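Local coordinates for Cgl0159-like domain-containing protein (Corynebacterium glutamicum, PDB 3FOK) that is of unknown function but folds as a TIM barrel of the Cgl0159-like family, a scaffold found in many enzymes, at residues L14-R18 with D96-L101; A48-P52 with M66-L72; I78-P83 with V284-D289; E124-Y129 with T147-N152. Numbering follows the deposited sequence.

Contact 1 of 4, residues L14-R18 with D96-L101; sequences LRRMR and DDLAAL
The N-terminal helix 8-20 packs here, through Leu-14 to Arg-18, on helix 92-100 of the barrel's outer layer, which follows strand 87-90, in a buried contact at a subunit interface. The short helical segments 14-18 and 96-100 cross steeply, their axes 10.6 Å apart at 110°. Their backbones come nearest where Leu-14 CA lies 6.5 Å from Ala-100 CA. The small side chain of Ala-100 suits this place, because it leaves room for two long neighbours: Leu-14 CD1 packs 3.6 Å from Ala-100 CB, and the selenium of selenomethionine Met-17, SE, sits 3.9 Å from the same Ala-100 CB. Leu-14, with chi1 t and chi2 p, also sends CD2 to within 3.5 Å of Leu-101 CD1. One turn on from Leu-14, Arg-18 (chi1 m, chi2 t, chi3 t) runs along the edge of this apolar patch and forms a salt bridge to Asp-97, chi1 m, with Arg-18 NE donating to Asp-97 OD1 at 2.9 Å and an angle of 170°. Arg-18 NH1 hydrogen-bonds to Ser-216 O of the second subunit, Asp-96 OD2 accepts from Ser-216 N there, and Asp-97 OD2 has a weak hydrogen bond to Thr-237 OG1 of that subunit. The buried charges of Arg-18 and Asp-97 thus neutralise each other within the chain, and the second subunit supplies uncharged hydrogen-bonding partners to their other polar atoms.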
loop_
_atom_site.group_PDB
_atom_site.type_symbol
_atom_site.label_atom_id
_atom_site.label_comp_id
_atom_site.label_asym_id
_atom_site.label_seq_id
_atom_site.Cartn_x
_atom_site.Cartn_y
_atom_site.Cartn_z
ATOM N N LEU A 14 10.827 5.991 38.537
ATOM C CA LEU A 14 10.462 5.517 37.199
ATOM C C LEU A 14 9.502 6.491 36.532
ATOM O O LEU A 14 9.754 6.956 35.425
ATOM C CB LEU A 14 9.815 4.127 37.282
ATOM C CG LEU A 14 9.071 3.546 36.067
ATOM C CD1 LEU A 14 9.992 3.421 34.862
ATOM C CD2 LEU A 14 8.512 2.181 36.437
ATOM N N ARG A 15 8.396 6.789 37.205
ATOM C CA ARG A 15 7.413 7.728 36.672
ATOM C C ARG A 15 8.104 9.051 36.413
ATOM O O ARG A 15 7.972 9.651 35.346
ATOM C CB ARG A 15 6.282 7.981 37.673
ATOM C CG ARG A 15 5.256 6.881 37.818
ATOM C CD ARG A 15 4.047 7.416 38.579
ATOM N NE ARG A 15 4.375 7.808 39.946
ATOM C CZ ARG A 15 4.282 7.001 40.997
ATOM N NH1 ARG A 15 3.867 5.752 40.841
ATOM N NH2 ARG A 15 4.603 7.441 42.205
ATOM N N ARG A 16 8.838 9.498 37.423
ATOM C CA ARG A 16 9.553 10.756 37.363
ATOM C C ARG A 16 10.610 10.749 36.269
ATOM O O ARG A 16 10.965 11.793 35.735
ATOM C CB ARG A 16 10.190 11.036 38.721
ATOM C CG ARG A 16 10.738 12.426 38.878
ATOM C CD ARG A 16 11.080 12.711 40.331
ATOM N NE ARG A 16 9.894 12.745 41.185
ATOM C CZ ARG A 16 9.859 13.342 42.372
ATOM N NH1 ARG A 16 10.944 13.950 42.842
ATOM N NH2 ARG A 16 8.742 13.342 43.090
HETATM N N MSE A 17 11.105 9.567 35.918
HETATM C CA MSE A 17 12.119 9.479 34.877
HETATM C C MSE A 17 11.484 9.677 33.505
HETATM O O MSE A 17 11.917 10.532 32.732
HETATM C CB MSE A 17 12.831 8.127 34.915
HETATM C CG MSE A 17 14.052 8.082 34.013
HETATM SE SE MSE A 17 14.775 6.310 33.725
HETATM C CE MSE A 17 15.550 6.001 35.475
ATOM N N ARG A 18 10.457 8.883 33.213
ATOM C CA ARG A 18 9.751 8.965 31.940
ATOM C C ARG A 18 9.308 10.392 31.642
ATOM O O ARG A 18 9.312 10.832 30.488
ATOM C CB ARG A 18 8.518 8.062 31.959
ATOM C CG ARG A 18 8.798 6.576 31.813
ATOM C CD ARG A 18 7.507 5.781 31.974
ATOM N NE ARG A 18 7.542 4.518 31.248
ATOM C CZ ARG A 18 7.543 4.420 29.922
ATOM N NH1 ARG A 18 7.511 5.516 29.172
ATOM N NH2 ARG A 18 7.576 3.224 29.345
ATOM N N ASP A 96 10.722 -1.301 28.809
ATOM C CA ASP A 96 11.348 -0.046 29.204
ATOM C C ASP A 96 11.251 0.156 30.718
ATOM O O ASP A 96 12.248 0.497 31.354
ATOM C CB ASP A 96 10.725 1.149 28.468
ATOM C CG ASP A 96 10.998 1.125 26.965
ATOM O OD1 ASP A 96 12.059 0.606 26.549
ATOM O OD2 ASP A 96 10.160 1.639 26.193
ATOM N N ASP A 97 10.074 -0.059 31.304
ATOM C CA ASP A 97 9.948 0.108 32.748
ATOM C C ASP A 97 10.956 -0.795 33.451
ATOM O O ASP A 97 11.805 -0.317 34.201
ATOM C CB ASP A 97 8.533 -0.218 33.231
ATOM C CG ASP A 97 7.515 0.828 32.809
ATOM O OD1 ASP A 97 7.902 2.006 32.651
ATOM O OD2 ASP A 97 6.324 0.475 32.650
ATOM N N LEU A 98 10.872 -2.098 33.195
ATOM C CA LEU A 98 11.792 -3.048 33.806
ATOM C C LEU A 98 13.245 -2.639 33.577
ATOM O O LEU A 98 14.091 -2.821 34.450
ATOM C CB LEU A 98 11.561 -4.453 33.247
ATOM C CG LEU A 98 10.276 -5.186 33.646
ATOM C CD1 LEU A 98 10.153 -6.485 32.857
ATOM C CD2 LEU A 98 10.291 -5.467 35.143
ATOM N N ALA A 99 13.536 -2.081 32.408
ATOM C CA ALA A 99 14.897 -1.656 32.106
ATOM C C ALA A 99 15.248 -0.432 32.941
ATOM O O ALA A 99 16.336 -0.342 33.511
ATOM C CB ALA A 99 15.033 -1.338 30.618
ATOM N N ALA A 100 14.314 0.509 33.013
ATOM C CA ALA A 100 14.513 1.733 33.777
ATOM C C ALA A 100 14.734 1.398 35.251
ATOM O O ALA A 100 15.562 2.017 35.915
ATOM C CB ALA A 100 13.309 2.646 33.618
ATOM N N LEU A 101 13.990 0.414 35.752
ATOM C CA LEU A 101 14.111 -0.024 37.142
ATOM C C LEU A 101 15.420 -0.770 37.372
ATOM O O LEU A 101 15.765 -1.090 38.506
ATOM C CB LEU A 101 12.954 -0.953 37.529
ATOM C CG LEU A 101 11.547 -0.450 37.864
ATOM C CD1 LEU A 101 11.496 1.064 37.887
ATOM C CD2 LEU A 101 10.571 -1.018 36.850
#

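Contact 2 of 4, residues A48-P52 with M66-L72; sequences AADHP and MANRYEL
Residues 48-52 leave the C-terminal end of barrel strand 44-48: Ala-48 is still extended, Ala-49 turns off at phi/psi -153/42, and Pro-52 has helical phi/psi of -48/-50. In 66-72, Met-66 has a positive phi of 79°, Asn-68 holds the N-cap position and helix 69-81 starts at Arg-69; Leu-72 N donates to Asn-68 O at 3.0 Å. The CA atoms of Pro-52 and Met-66 are 6.6 Å apart, those of Ala-49 and Leu-72 8.2 Å. This is the C-terminal, loop-bearing end of a beta-alpha unit of the TIM barrel, the start of the helix folding back over the loop that leaves its strand. Small, compact residues face the helix: Ala-49 CB lies 4.0 Å from Leu-72 CD2, and the rigid ring of Pro-52 puts CG 4.1 Å from Leu-72 CD1. Selenomethionine Met-66, flexible and apolar, reaches in with chi1 m and chi2 t, placing CE 4.1 Å from Pro-52 CD and SE 4.6 Å from the His-51 ring centroid, obliquely. Arg-69 passes NH1 4.0 Å from Pro-52 CB while NH2 forms a salt bridge with Asp-93.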
loop_
_atom_site.group_PDB
_atom_site.type_symbol
_atom_site.label_atom_id
_atom_site.label_comp_id
_atom_site.label_asym_id
_atom_site.label_seq_id
_atom_site.Cartn_x
_atom_site.Cartn_y
_atom_site.Cartn_z
ATOM N N ALA A 48 6.512 -14.423 30.312
ATOM C CA ALA A 48 5.797 -13.554 29.382
ATOM C C ALA A 48 4.769 -12.612 30.000
ATOM O O ALA A 48 4.031 -12.983 30.917
ATOM C CB ALA A 48 5.124 -14.409 28.320
ATOM N N ALA A 49 4.707 -11.396 29.464
ATOM C CA ALA A 49 3.770 -10.386 29.940
ATOM C C ALA A 49 3.400 -9.396 28.838
ATOM O O ALA A 49 3.312 -8.195 29.080
ATOM C CB ALA A 49 4.364 -9.644 31.133
ATOM N N ASP A 50 3.169 -9.894 27.630
ATOM C CA ASP A 50 2.806 -9.018 26.518
ATOM C C ASP A 50 1.308 -9.055 26.213
ATOM O O ASP A 50 0.867 -8.554 25.174
ATOM C CB ASP A 50 3.594 -9.384 25.248
ATOM C CG ASP A 50 3.290 -10.782 24.748
ATOM O OD1 ASP A 50 3.502 -11.037 23.546
ATOM O OD2 ASP A 50 2.852 -11.630 25.552
ATOM N N HIS A 51 0.529 -9.632 27.126
ATOM C CA HIS A 51 -0.914 -9.751 26.940
ATOM C C HIS A 51 -1.707 -8.438 27.000
ATOM O O HIS A 51 -2.585 -8.201 26.169
ATOM C CB HIS A 51 -1.502 -10.716 27.972
ATOM C CG HIS A 51 -0.681 -11.944 28.191
ATOM N ND1 HIS A 51 0.549 -11.915 28.813
ATOM C CD2 HIS A 51 -0.917 -13.244 27.885
ATOM C CE1 HIS A 51 1.034 -13.143 28.883
ATOM N NE2 HIS A 51 0.163 -13.966 28.327
ATOM N N PRO A 52 -1.422 -7.576 27.991
ATOM C CA PRO A 52 -2.151 -6.309 28.108
ATOM C C PRO A 52 -2.264 -5.523 26.804
ATOM O O PRO A 52 -3.355 -5.099 26.416
ATOM C CB PRO A 52 -1.355 -5.554 29.166
ATOM C CG PRO A 52 -0.849 -6.651 30.042
ATOM C CD PRO A 52 -0.383 -7.676 29.032
HETATM N N MSE A 66 -3.416 -7.958 35.708
HETATM C CA MSE A 66 -2.739 -7.316 34.586
HETATM C C MSE A 66 -3.227 -5.890 34.361
HETATM O O MSE A 66 -2.504 -5.067 33.802
HETATM C CB MSE A 66 -2.903 -8.153 33.311
HETATM C CG MSE A 66 -2.531 -9.621 33.521
HETATM SE SE MSE A 66 -1.956 -10.586 31.944
HETATM C CE MSE A 66 -0.049 -10.321 32.132
ATOM N N ALA A 67 -4.443 -5.589 34.809
ATOM C CA ALA A 67 -4.989 -4.242 34.659
ATOM C C ALA A 67 -4.131 -3.268 35.460
ATOM O O ALA A 67 -3.885 -2.143 35.032
ATOM C CB ALA A 67 -6.434 -4.196 35.152
ATOM N N ASN A 68 -3.673 -3.711 36.625
ATOM C CA ASN A 68 -2.828 -2.885 37.478
ATOM C C ASN A 68 -1.382 -3.093 37.042
ATOM O O ASN A 68 -0.769 -4.116 37.352
ATOM C CB ASN A 68 -3.012 -3.285 38.946
ATOM C CG ASN A 68 -2.202 -2.421 39.895
ATOM O OD1 ASN A 68 -2.616 -2.176 41.030
ATOM N ND2 ASN A 68 -1.038 -1.964 39.439
ATOM N N ARG A 69 -0.842 -2.114 36.324
ATOM C CA ARG A 69 0.519 -2.196 35.820
ATOM C C ARG A 69 1.583 -2.243 36.915
ATOM O O ARG A 69 2.625 -2.885 36.743
ATOM C CB ARG A 69 0.789 -1.026 34.867
ATOM C CG ARG A 69 2.186 -1.017 34.256
ATOM C CD ARG A 69 2.473 -2.267 33.414
ATOM N NE ARG A 69 2.192 -2.084 31.988
ATOM C CZ ARG A 69 1.093 -2.510 31.373
ATOM N NH1 ARG A 69 0.148 -3.153 32.053
ATOM N NH2 ARG A 69 0.943 -2.307 30.070
ATOM N N TYR A 70 1.333 -1.576 38.037
ATOM C CA TYR A 70 2.303 -1.580 39.127
ATOM C C TYR A 70 2.445 -2.971 39.732
ATOM O O TYR A 70 3.550 -3.398 40.062
ATOM C CB TYR A 70 1.901 -0.567 40.193
ATOM C CG TYR A 70 2.091 0.861 39.737
ATOM C CD1 TYR A 70 3.341 1.475 39.808
ATOM C CD2 TYR A 70 1.031 1.582 39.187
ATOM C CE1 TYR A 70 3.528 2.776 39.340
ATOM C CE2 TYR A 70 1.208 2.875 38.716
ATOM C CZ TYR A 70 2.455 3.466 38.793
ATOM O OH TYR A 70 2.629 4.744 38.320
ATOM N N GLU A 71 1.333 -3.686 39.869
ATOM C CA GLU A 71 1.389 -5.036 40.421
ATOM C C GLU A 71 1.991 -5.971 39.384
ATOM O O GLU A 71 2.703 -6.909 39.728
ATOM C CB GLU A 71 -0.003 -5.545 40.797
ATOM C CG GLU A 71 -0.769 -4.665 41.755
ATOM C CD GLU A 71 -1.971 -5.376 42.351
ATOM O OE1 GLU A 71 -2.535 -6.263 41.671
ATOM O OE2 GLU A 71 -2.358 -5.038 43.491
ATOM N N LEU A 72 1.699 -5.714 38.114
ATOM C CA LEU A 72 2.230 -6.541 37.040
ATOM C C LEU A 72 3.749 -6.472 37.111
ATOM O O LEU A 72 4.429 -7.493 37.053
ATOM C CB LEU A 72 1.759 -6.027 35.677
ATOM C CG LEU A 72 1.724 -7.016 34.502
ATOM C CD1 LEU A 72 1.654 -6.233 33.200
ATOM C CD2 LEU A 72 2.957 -7.906 34.501
#

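Contact 3 of 4, residues I78-P83 with V284-D289; sequences IALSRP and VAAAVD
In the outer layer of the TIM barrel, the end of helix 69-81 packs against the beginning of helix 284-295, so that an early helix of the barrel meets its last one. Ala-79 CA is 6.1 Å from Val-288 CA, and Arg-82 CA is 6.8 Å from Asp-289 CA. Ala-79 CB meets Val-288 CG2 at 3.9 Å, its small methyl allowing this close approach, and Ile-78 CG2 rests 4.0 Å from Val-284 CG1; Val-47 and Phe-45 of strand 44-48 lie beneath. Arg-82, the first residue to leave helical phi/psi (-73/136), folds back with chi1, chi2 and chi3 all m, so that its guanidinium lays one face over Ala-285 CB and reaches Asp-289. Arg-82 NE donates to Asp-289 OD1 at 3.2 Å and 163°, whereas the bonds from Arg-82 NH2 to Asp-289 OD2 at 2.9 Å and to Asp-289 OD1 at 3.5 Å are weak; together they make a salt bridge suited to a partly exposed edge of the packing. Much of the helix end is satisfied locally: Arg-82 N donates to Ala-79 O at 3.2 Å, while Ile-78 O accepts from Ser-81 N at 3.0 Å and from Ser-81 OG at 2.5 Å; Leu-80 O accepts from Lys-107 NZ. A water completes the polar edge, donating to Pro-83 O at 2.7 Å and to Asp-289 OD1 at 2.6 Å.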
loop_
_atom_site.group_PDB
_atom_site.type_symbol
_atom_site.label_atom_id
_atom_site.label_comp_id
_atom_site.label_asym_id
_atom_site.label_seq_id
_atom_site.Cartn_x
_atom_site.Cartn_y
_atom_site.Cartn_z
ATOM N N ILE A 78 9.546 -10.104 40.866
ATOM C CA ILE A 78 9.692 -11.290 41.699
ATOM C C ILE A 78 10.181 -12.454 40.847
ATOM O O ILE A 78 11.170 -13.110 41.181
ATOM C CB ILE A 78 8.350 -11.676 42.359
ATOM C CG1 ILE A 78 7.955 -10.612 43.387
ATOM C CG2 ILE A 78 8.463 -13.045 43.017
ATOM C CD1 ILE A 78 6.609 -10.857 44.038
ATOM N N ALA A 79 9.482 -12.706 39.745
ATOM C CA ALA A 79 9.847 -13.789 38.843
ATOM C C ALA A 79 11.304 -13.663 38.397
ATOM O O ALA A 79 12.057 -14.632 38.440
ATOM C CB ALA A 79 8.928 -13.788 37.631
ATOM N N LEU A 80 11.701 -12.463 37.983
ATOM C CA LEU A 80 13.065 -12.219 37.524
ATOM C C LEU A 80 14.120 -12.371 38.611
ATOM O O LEU A 80 15.294 -12.585 38.311
ATOM C CB LEU A 80 13.186 -10.818 36.914
ATOM C CG LEU A 80 12.485 -10.542 35.583
ATOM C CD1 LEU A 80 12.758 -9.105 35.159
ATOM C CD2 LEU A 80 12.984 -11.516 34.519
ATOM N N SER A 81 13.712 -12.253 39.871
ATOM C CA SER A 81 14.659 -12.370 40.975
ATOM C C SER A 81 14.931 -13.823 41.347
ATOM O O SER A 81 15.951 -14.134 41.960
ATOM C CB SER A 81 14.138 -11.625 42.202
ATOM O OG SER A 81 13.002 -12.272 42.741
ATOM N N ARG A 82 14.014 -14.710 40.978
ATOM C CA ARG A 82 14.166 -16.125 41.291
ATOM C C ARG A 82 15.236 -16.761 40.416
ATOM O O ARG A 82 15.297 -16.510 39.211
ATOM C CB ARG A 82 12.842 -16.856 41.081
ATOM C CG ARG A 82 11.664 -16.188 41.764
ATOM C CD ARG A 82 11.941 -15.963 43.235
ATOM N NE ARG A 82 12.207 -17.216 43.933
ATOM C CZ ARG A 82 12.464 -17.305 45.234
ATOM N NH1 ARG A 82 12.492 -16.212 45.983
ATOM N NH2 ARG A 82 12.688 -18.488 45.787
ATOM N N PRO A 83 16.109 -17.584 41.012
ATOM C CA PRO A 83 17.151 -18.221 40.206
ATOM C C PRO A 83 16.495 -19.130 39.173
ATOM O O PRO A 83 15.466 -19.752 39.452
ATOM C CB PRO A 83 17.961 -18.998 41.242
ATOM C CG PRO A 83 16.927 -19.352 42.272
ATOM C CD PRO A 83 16.162 -18.055 42.407
ATOM N N VAL A 284 3.568 -16.360 43.794
ATOM C CA VAL A 284 4.324 -16.218 42.559
ATOM C C VAL A 284 5.730 -16.808 42.662
ATOM O O VAL A 284 6.186 -17.511 41.757
ATOM C CB VAL A 284 4.444 -14.730 42.176
ATOM C CG1 VAL A 284 5.367 -14.564 40.982
ATOM C CG2 VAL A 284 3.072 -14.166 41.880
ATOM N N ALA A 285 6.415 -16.509 43.762
ATOM C CA ALA A 285 7.767 -17.007 43.971
ATOM C C ALA A 285 7.796 -18.530 43.907
ATOM O O ALA A 285 8.736 -19.123 43.378
ATOM C CB ALA A 285 8.293 -16.531 45.314
ATOM N N ALA A 286 6.755 -19.155 44.446
ATOM C CA ALA A 286 6.658 -20.609 44.469
ATOM C C ALA A 286 6.402 -21.189 43.084
ATOM O O ALA A 286 7.059 -22.148 42.675
ATOM C CB ALA A 286 5.556 -21.039 45.421
ATOM N N ALA A 287 5.442 -20.613 42.367
ATOM C CA ALA A 287 5.121 -21.091 41.032
ATOM C C ALA A 287 6.340 -20.970 40.113
ATOM O O ALA A 287 6.680 -21.909 39.396
ATOM C CB ALA A 287 3.949 -20.301 40.463
ATOM N N VAL A 288 7.006 -19.820 40.147
ATOM C CA VAL A 288 8.172 -19.604 39.300
ATOM C C VAL A 288 9.319 -20.577 39.605
ATOM O O VAL A 288 10.030 -20.998 38.688
ATOM C CB VAL A 288 8.679 -18.147 39.416
ATOM C CG1 VAL A 288 9.879 -17.936 38.505
ATOM C CG2 VAL A 288 7.563 -17.180 39.037
ATOM N N ASP A 289 9.501 -20.937 40.877
ATOM C CA ASP A 289 10.567 -21.872 41.246
ATOM C C ASP A 289 10.293 -23.260 40.682
ATOM O O ASP A 289 11.195 -23.920 40.170
ATOM C CB ASP A 289 10.709 -21.976 42.766
ATOM C CG ASP A 289 11.354 -20.749 43.380
ATOM O OD1 ASP A 289 12.335 -20.233 42.799
ATOM O OD2 ASP A 289 10.892 -20.307 44.454
HETATM O O HOH W 1 14.422 -21.062 41.526
#

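Contact 4 of 4, residues E124-Y129 with T147-N152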
loop_
_atom_site.group_PDB
_atom_site.type_symbol
_atom_site.label_atom_id
_atom_site.label_comp_id
_atom_site.label_asym_id
_atom_site.label_seq_id
_atom_site.Cartn_x
_atom_site.Cartn_y
_atom_site.Cartn_z
ATOM N N GLU A 124 -9.636 -9.307 14.873
ATOM C CA GLU A 124 -8.461 -9.853 15.546
ATOM C C GLU A 124 -7.639 -10.887 14.786
ATOM O O GLU A 124 -6.580 -11.295 15.258
ATOM C CB GLU A 124 -8.790 -10.341 16.974
ATOM C CG GLU A 124 -9.457 -11.686 17.164
ATOM C CD GLU A 124 -9.569 -12.033 18.650
ATOM O OE1 GLU A 124 -8.523 -12.284 19.291
ATOM O OE2 GLU A 124 -10.700 -12.034 19.183
HETATM N N MSE A 125 -8.098 -11.308 13.612
HETATM C CA MSE A 125 -7.307 -12.246 12.826
HETATM C C MSE A 125 -6.310 -11.422 12.007
HETATM O O MSE A 125 -5.320 -11.944 11.495
HETATM C CB MSE A 125 -8.187 -13.090 11.900
HETATM C CG MSE A 125 -9.007 -14.152 12.618
HETATM SE SE MSE A 125 -8.016 -15.102 13.990
HETATM C CE MSE A 125 -6.600 -15.861 12.896
ATOM N N ASP A 126 -6.589 -10.125 11.897
ATOM C CA ASP A 126 -5.739 -9.182 11.174
ATOM C C ASP A 126 -4.783 -8.587 12.210
ATOM O O ASP A 126 -4.820 -7.397 12.512
ATOM C CB ASP A 126 -6.619 -8.101 10.530
ATOM C CG ASP A 126 -5.819 -7.024 9.826
ATOM O OD1 ASP A 126 -4.714 -7.313 9.322
ATOM O OD2 ASP A 126 -6.315 -5.884 9.761
ATOM N N ASP A 127 -3.927 -9.455 12.744
ATOM C CA ASP A 127 -2.950 -9.130 13.784
ATOM C C ASP A 127 -1.771 -8.292 13.293
ATOM O O ASP A 127 -0.661 -8.805 13.131
ATOM C CB ASP A 127 -2.412 -10.429 14.385
ATOM C CG ASP A 127 -2.245 -10.353 15.886
ATOM O OD1 ASP A 127 -1.896 -9.268 16.398
ATOM O OD2 ASP A 127 -2.454 -11.389 16.553
ATOM N N ARG A 128 -1.999 -6.997 13.100
ATOM C CA ARG A 128 -0.965 -6.094 12.606
ATOM C C ARG A 128 0.227 -5.868 13.546
ATOM O O ARG A 128 0.122 -6.026 14.763
ATOM C CB ARG A 128 -1.621 -4.767 12.222
ATOM C CG ARG A 128 -2.581 -4.926 11.045
ATOM C CD ARG A 128 -3.697 -3.893 11.052
ATOM N NE ARG A 128 -3.614 -2.971 9.925
ATOM C CZ ARG A 128 -4.426 -2.986 8.874
ATOM N NH1 ARG A 128 -5.396 -3.877 8.792
ATOM N NH2 ARG A 128 -4.269 -2.098 7.905
ATOM N N TYR A 129 1.367 -5.512 12.957
ATOM C CA TYR A 129 2.591 -5.264 13.706
ATOM C C TYR A 129 2.598 -3.864 14.300
ATOM O O TYR A 129 2.885 -2.874 13.630
ATOM C CB TYR A 129 3.797 -5.519 12.801
ATOM C CG TYR A 129 4.045 -6.997 12.646
ATOM C CD1 TYR A 129 5.146 -7.605 13.250
ATOM C CD2 TYR A 129 3.120 -7.807 11.991
ATOM C CE1 TYR A 129 5.317 -8.986 13.214
ATOM C CE2 TYR A 129 3.276 -9.191 11.949
ATOM C CZ TYR A 129 4.375 -9.771 12.562
ATOM O OH TYR A 129 4.523 -11.135 12.522
ATOM N N THR A 147 6.504 -13.335 17.734
ATOM C CA THR A 147 5.321 -13.023 16.942
ATOM C C THR A 147 4.178 -13.991 17.225
ATOM O O THR A 147 4.408 -15.153 17.553
ATOM C CB THR A 147 5.637 -13.128 15.437
ATOM O OG1 THR A 147 6.671 -12.203 15.090
ATOM C CG2 THR A 147 4.397 -12.842 14.614
ATOM N N LEU A 148 2.948 -13.507 17.088
ATOM C CA LEU A 148 1.775 -14.349 17.275
ATOM C C LEU A 148 1.248 -14.580 15.858
ATOM O O LEU A 148 0.916 -13.631 15.154
ATOM C CB LEU A 148 0.711 -13.628 18.106
ATOM C CG LEU A 148 -0.299 -14.472 18.899
ATOM C CD1 LEU A 148 -1.619 -13.718 18.968
ATOM C CD2 LEU A 148 -0.512 -15.830 18.256
ATOM N N VAL A 149 1.185 -15.836 15.434
ATOM C CA VAL A 149 0.704 -16.150 14.096
ATOM C C VAL A 149 -0.502 -17.075 14.132
ATOM O O VAL A 149 -0.370 -18.288 13.988
ATOM C CB VAL A 149 1.799 -16.831 13.242
ATOM C CG1 VAL A 149 1.372 -16.859 11.780
ATOM C CG2 VAL A 149 3.121 -16.095 13.397
ATOM N N ARG A 150 -1.680 -16.499 14.331
ATOM C CA ARG A 150 -2.899 -17.288 14.354
ATOM C C ARG A 150 -3.397 -17.406 12.926
ATOM O O ARG A 150 -3.540 -16.411 12.219
ATOM C CB ARG A 150 -3.945 -16.630 15.253
ATOM C CG ARG A 150 -3.667 -16.837 16.733
ATOM C CD ARG A 150 -4.608 -16.027 17.586
ATOM N NE ARG A 150 -4.391 -14.602 17.382
ATOM C CZ ARG A 150 -5.146 -13.646 17.907
ATOM N NH1 ARG A 150 -6.179 -13.964 18.674
ATOM N NH2 ARG A 150 -4.869 -12.375 17.659
ATOM N N ILE A 151 -3.645 -18.639 12.507
ATOM C CA ILE A 151 -4.084 -18.923 11.153
ATOM C C ILE A 151 -5.543 -19.359 11.091
ATOM O O ILE A 151 -5.882 -20.493 11.440
ATOM C CB ILE A 151 -3.186 -20.019 10.539
ATOM C CG1 ILE A 151 -1.723 -19.568 10.612
ATOM C CG2 ILE A 151 -3.612 -20.317 9.116
ATOM C CD1 ILE A 151 -0.715 -20.630 10.237
ATOM N N ASN A 152 -6.405 -18.451 10.641
ATOM C CA ASN A 152 -7.829 -18.738 10.527
ATOM C C ASN A 152 -8.194 -18.861 9.052
ATOM O O ASN A 152 -8.320 -17.862 8.345
ATOM C CB ASN A 152 -8.637 -17.623 11.193
ATOM C CG ASN A 152 -10.103 -17.964 11.340
ATOM O OD1 ASN A 152 -10.743 -17.569 12.320
ATOM N ND2 ASN A 152 -10.650 -18.683 10.364
HETATM O O HOH W 2 -3.076 -13.791 12.952
HETATM O O HOH W 3 -2.145 -13.880 15.458
#
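A buried salt-bridge network at the C-terminal end of a TIM-barrel strand ties the loop between strand 108-112 and helix 134-140 to strand 144-151. At its centre stands Arg-150, whose fork of nitrogens suits two acids: NH1 donates to Glu-124 OE1 at 2.9 Å and NH2 to Asp-127 OD2 at 2.8 Å, both approaching near the guanidinium plane. Glu-124 OE1 also forms a salt bridge with Arg-54, and Arg-150 NH2 hydrogen-bonds to Gly-117 O. The loop bends sharply, Asp-126 and Asp-127 each centring an inverse gamma turn, and the CA-to-CB bond of Asp-127 points toward the strand. Between loop and strand, water 3 lies 2.7 Å from Asp-127 OD2 and accepts from Arg-150 N at 2.9 Å and Arg-150 NE at 3.0 Å. On the flank, selenomethionine Met-125 packs its CE 3.6 Å from Arg-150 CB. With Glu-124 shared by Arg-150 and Arg-54, Asp-127 paired with Arg-150, and water joining the loop to the strand backbone, the charge buried at this barrel mouth is largely balanced.

Contacts 2 and 3 share helix 69-81, joining its start to the loop after strand 44-48 and its end to helix 284-295, with centres about 16 Å apart. The centres of contacts 1 and 2 are about 15 Å apart, and the two touch through Arg-15 NH1 and Tyr-70 OH, 3.0 Å apart, a probable hydrogen bond. Along the chain, contact 2 falls between the two segments of contact 1, whereas the segments of contacts 1 and 3 alternate. Contact 4 comes between the segments of contact 3, yet lies about 30 Å away by centres, beyond the chain's centre. Contacts 1, 2 and 4 touch the second subunit, whereas contact 3, where the early and last helices meet, touches no other chain.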